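Local coordinates for putative uncharacterized protein (Toxoplasma gondii, PDB 4FBD), which is of unknown function but belongs to the DUF3228 family of conserved proteins, at residues 59-62 with 63-67; 84-87 with 88-91. One frame throughout, in Å; residues are numbered along the deposited sequence.

Interaction 1 of 2, residues 59-62 with 63-67; sequences SGVT and KEEFL
The carboxylate of E64 comes back over the start of its own helix and meets T62. Its OE1 stops 3.3 Å from CB of T62, and OG1 of T62 lies 3.7 Å from the same OE1 of E64. The chain of E64 bends at chi2 (69°), which folds the carboxylate back instead of letting it run outward. A negative charge here would probably sit well with the partial positive charge of a helix start. The carboxylate of E65 goes elsewhere. It ends an extended chain that crosses the T62 side chain at about a right angle, and its OE2 comes to 4.3 Å from CG1 of V61. The F66 ring leads away from residues 59-62. It meets the ring of F98 with the planes at about 30°, and the side chain also packs on L40 and V99.

T62 does most of the bonding. Its OG1 is set between the backbone N and the carbonyl carbon (chi1 60°), which aims it into the first turn. There it accepts from N of E65 at 3.0 Å. CB of E65 is just as close, so OG1 is tucked in tightly. The carbonyl O of T62 accepts from N of F66 at 2.8 Å and opens the backbone bonding of the helix. Both segments remain near the surface, but F66 is buried.

V61 adds an apolar touch: its CG2 lies 4.4 Å from CB of F66. The side chain of V61 also rests on V99. T62 is thus a threonine N-cap for helix 63-76. The return bond of a capping box, from T62 N to the E65 carboxylate, is not formed. V61 just before the cap and F66 in the first turn occupy the positions of a hydrophobic staple, here a loose one.

Interaction 2 of 2, residues 84-87 with 88-91; sequences QGYA and PFCR
A beta-hairpin connection is closed here, between strands 82-84 and 90-96. Q84 and R91 form an antiparallel non-hydrogen-bonded pair at its base. NH2 of R91 reaches 3.8 Å from the backbone N of Q84, which lies at the edge of the guanidinium, near its plane. One residue further into the loop, N of G85 gives a hydrogen bond to O of C90 at 3.0 Å.

The amide of Q84 bends inward at chi2 (-51°) and spans the loop. Its NE2 donates to O of A87 at 2.8 Å, and this oxygen lies close to the amide plane. The same O of A87 accepts from N of C90 at 3.3 Å, which closes a type I beta turn from A87 to C90. The two donors come from opposite faces of the A87 carbonyl plane, so the oxygen is gripped from both.

Strand 82-84 is outermost in its sheet within the chain, while strand 90-96 also pairs with 149-156. Y86 and F89 both touch Y155 of that strand.

C90 is buried, and one face of the Y86 ring lies against its CB. This is a CH-pi contact, 4.3 Å from CB of C90 to the centroid of the Y86 ring and offset toward the rim. With SG anti to the backbone N (chi1 -177°), the sulfur of C90 approaches the same ring obliquely. CB of A87 packs 3.4 Å from CE2 of F89.

The two contacts follow one another along the chain. Interaction 1 starts helix 63-76, and interaction 2 is the turn between the next two strands. They do not touch: their centres are 25 Å apart and their nearest atoms about 13 Å. Both are surface contacts, centred about 18 Å and 14 Å from the centre of the chain. Strand 90-96 relates them. Interaction 2 includes its first residues, whereas interaction 1 packs on F98 and V99, just beyond its end. Interaction 1 also leans on strand 39-40, one outermost strand of the sheet within this chain, and interaction 2 includes the end of the other, 82-84. The protein's function is unknown, so neither contact can be tied to a site.

Interaction 1 of 2, residues 59-62 with 63-67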
loop_
_atom_site.group_PDB
_atom_site.type_symbol
_atom_site.label_atom_id
_atom_site.label_comp_id
_atom_site.label_asym_id
_atom_site.label_seq_id
_atom_site.Cartn_x
_atom_site.Cartn_y
_atom_site.Cartn_z
ATOM N N SER A 59 15.070 25.983 -9.251
ATOM C CA SER A 59 15.241 27.307 -8.661
ATOM C C SER A 59 16.403 28.115 -9.266
ATOM O O SER A 59 17.312 27.555 -9.887
ATOM C CB SER A 59 15.463 27.157 -7.134
ATOM O OG SER A 59 14.434 26.391 -6.504
ATOM N N GLY A 60 16.336 29.435 -9.079
ATOM C CA GLY A 60 17.380 30.371 -9.506
ATOM C C GLY A 60 17.757 30.460 -10.975
ATOM O O GLY A 60 18.860 30.911 -11.287
ATOM N N VAL A 61 16.868 30.032 -11.876
ATOM C CA VAL A 61 17.127 30.114 -13.326
ATOM C C VAL A 61 15.847 30.490 -14.068
ATOM O O VAL A 61 14.764 30.010 -13.734
ATOM C CB VAL A 61 17.657 28.786 -13.925
ATOM C CG1 VAL A 61 18.931 28.342 -13.212
ATOM C CG2 VAL A 61 16.592 27.696 -13.867
ATOM N N THR A 62 15.973 31.347 -15.074
ATOM C CA THR A 62 14.818 31.756 -15.854
ATOM C C THR A 62 14.357 30.632 -16.785
ATOM O O THR A 62 15.120 29.735 -17.137
ATOM C CB THR A 62 15.121 32.996 -16.698
ATOM O OG1 THR A 62 16.191 32.713 -17.605
ATOM C CG2 THR A 62 15.504 34.161 -15.807
ATOM N N LYS A 63 13.098 30.701 -17.187
ATOM C CA LYS A 63 12.533 29.712 -18.079
ATOM C C LYS A 63 13.119 29.859 -19.497
ATOM O O LYS A 63 13.126 28.908 -20.290
ATOM C CB LYS A 63 10.995 29.736 -17.963
ATOM C CG LYS A 63 10.595 29.094 -16.579
ATOM C CD LYS A 63 9.146 29.266 -16.055
ATOM C CE LYS A 63 9.037 28.559 -14.658
ATOM N NZ LYS A 63 7.736 28.725 -13.929
ATOM N N GLU A 64 13.669 31.036 -19.781
ATOM C CA GLU A 64 14.340 31.289 -21.038
ATOM C C GLU A 64 15.724 30.593 -21.002
ATOM O O GLU A 64 16.069 29.807 -21.875
ATOM C CB GLU A 64 14.513 32.796 -21.261
ATOM C CG GLU A 64 13.193 33.630 -21.388
ATOM C CD GLU A 64 12.363 33.765 -20.079
ATOM O OE1 GLU A 64 12.791 33.298 -18.998
ATOM O OE2 GLU A 64 11.260 34.345 -20.146
ATOM N N GLU A 65 16.498 30.893 -19.970
ATOM C CA GLU A 65 17.830 30.324 -19.787
ATOM C C GLU A 65 17.777 28.796 -19.676
ATOM O O GLU A 65 18.615 28.076 -20.228
ATOM C CB GLU A 65 18.460 30.940 -18.526
ATOM C CG GLU A 65 19.851 30.419 -18.155
ATOM C CD GLU A 65 20.464 31.134 -16.935
ATOM O OE1 GLU A 65 20.264 32.364 -16.769
ATOM O OE2 GLU A 65 21.174 30.454 -16.157
ATOM N N PHE A 66 16.792 28.304 -18.945
ATOM C CA PHE A 66 16.612 26.874 -18.782
ATOM C C PHE A 66 16.440 26.181 -20.138
ATOM O O PHE A 66 17.116 25.208 -20.451
ATOM C CB PHE A 66 15.379 26.637 -17.923
ATOM C CG PHE A 66 15.053 25.207 -17.744
ATOM C CD1 PHE A 66 15.777 24.434 -16.865
ATOM C CD2 PHE A 66 14.025 24.628 -18.461
ATOM C CE1 PHE A 66 15.487 23.098 -16.702
ATOM C CE2 PHE A 66 13.725 23.299 -18.313
ATOM C CZ PHE A 66 14.454 22.523 -17.425
ATOM N N LEU A 67 15.532 26.711 -20.941
ATOM C CA LEU A 67 15.229 26.145 -22.251
ATOM C C LEU A 67 16.449 26.235 -23.174
ATOM O O LEU A 67 16.733 25.327 -23.959
ATOM C CB LEU A 67 14.054 26.902 -22.865
ATOM C CG LEU A 67 13.490 26.293 -24.127
ATOM C CD1 LEU A 67 13.036 24.870 -23.817
ATOM C CD2 LEU A 67 12.327 27.156 -24.675
#

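Interaction 2 of 2, residues 84-87 with 88-91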
loop_
_atom_site.group_PDB
_atom_site.type_symbol
_atom_site.label_atom_id
_atom_site.label_comp_id
_atom_site.label_asym_id
_atom_site.label_seq_id
_atom_site.Cartn_x
_atom_site.Cartn_y
_atom_site.Cartn_z
ATOM N N GLN A 84 10.213 6.983 -26.267
ATOM C CA GLN A 84 8.778 7.001 -26.576
ATOM C C GLN A 84 8.022 6.878 -25.247
ATOM O O GLN A 84 8.347 6.014 -24.439
ATOM C CB GLN A 84 8.423 5.839 -27.516
ATOM C CG GLN A 84 7.215 6.094 -28.418
ATOM C CD GLN A 84 5.996 6.569 -27.660
ATOM O OE1 GLN A 84 5.533 5.910 -26.719
ATOM N NE2 GLN A 84 5.457 7.721 -28.073
ATOM N N GLY A 85 7.029 7.746 -25.026
ATOM C CA GLY A 85 6.261 7.771 -23.765
ATOM C C GLY A 85 5.305 6.610 -23.489
ATOM O O GLY A 85 5.424 5.924 -22.473
ATOM N N TYR A 86 4.347 6.414 -24.384
ATOM C CA TYR A 86 3.315 5.347 -24.286
ATOM C C TYR A 86 2.322 5.573 -25.414
ATOM O O TYR A 86 1.987 4.656 -26.162
ATOM C CB TYR A 86 2.593 5.300 -22.911
ATOM C CG TYR A 86 2.129 6.645 -22.353
ATOM C CD1 TYR A 86 0.951 7.256 -22.807
ATOM C CD2 TYR A 86 2.858 7.288 -21.342
ATOM C CE1 TYR A 86 0.531 8.482 -22.293
ATOM C CE2 TYR A 86 2.445 8.507 -20.820
ATOM C CZ TYR A 86 1.285 9.101 -21.296
ATOM O OH TYR A 86 0.882 10.310 -20.770
ATOM N N ALA A 87 1.865 6.817 -25.516
ATOM C CA ALA A 87 0.983 7.244 -26.572
ATOM C C ALA A 87 1.946 7.988 -27.449
ATOM O O ALA A 87 2.983 8.442 -26.957
ATOM C CB ALA A 87 -0.095 8.174 -26.047
ATOM N N PRO A 88 1.639 8.112 -28.746
ATOM C CA PRO A 88 2.556 8.846 -29.621
ATOM C C PRO A 88 2.686 10.349 -29.297
ATOM O O PRO A 88 3.477 11.033 -29.956
ATOM C CB PRO A 88 1.956 8.644 -31.022
ATOM C CG PRO A 88 0.550 8.198 -30.796
ATOM C CD PRO A 88 0.535 7.484 -29.489
ATOM N N PHE A 89 1.933 10.854 -28.306
ATOM C CA PHE A 89 1.995 12.283 -27.947
ATOM C C PHE A 89 2.871 12.606 -26.731
ATOM O O PHE A 89 3.030 13.783 -26.372
ATOM C CB PHE A 89 0.599 12.904 -27.783
ATOM C CG PHE A 89 -0.208 12.379 -26.606
ATOM C CD1 PHE A 89 -0.006 12.873 -25.318
ATOM C CD2 PHE A 89 -1.243 11.466 -26.808
ATOM C CE1 PHE A 89 -0.781 12.416 -24.243
ATOM C CE2 PHE A 89 -2.019 11.012 -25.740
ATOM C CZ PHE A 89 -1.785 11.488 -24.456
ATOM N N CYS A 90 3.422 11.575 -26.099
ATOM C CA CYS A 90 4.316 11.781 -24.982
ATOM C C CYS A 90 5.689 11.251 -25.346
ATOM O O CYS A 90 5.824 10.255 -26.043
ATOM C CB CYS A 90 3.827 11.074 -23.716
ATOM S SG CYS A 90 4.918 11.430 -22.325
ATOM N N ARG A 91 6.715 11.921 -24.856
ATOM C CA ARG A 91 8.084 11.509 -25.105
ATOM C C ARG A 91 8.916 12.059 -24.016
ATOM O O ARG A 91 8.505 12.984 -23.386
ATOM C CB ARG A 91 8.550 12.022 -26.455
ATOM C CG ARG A 91 10.032 12.162 -26.586
ATOM C CD ARG A 91 10.424 11.879 -27.920
ATOM N NE ARG A 91 10.291 10.445 -28.238
ATOM C CZ ARG A 91 10.376 9.962 -29.481
ATOM N NH1 ARG A 91 10.567 10.794 -30.516
ATOM N NH2 ARG A 91 10.259 8.656 -29.704
#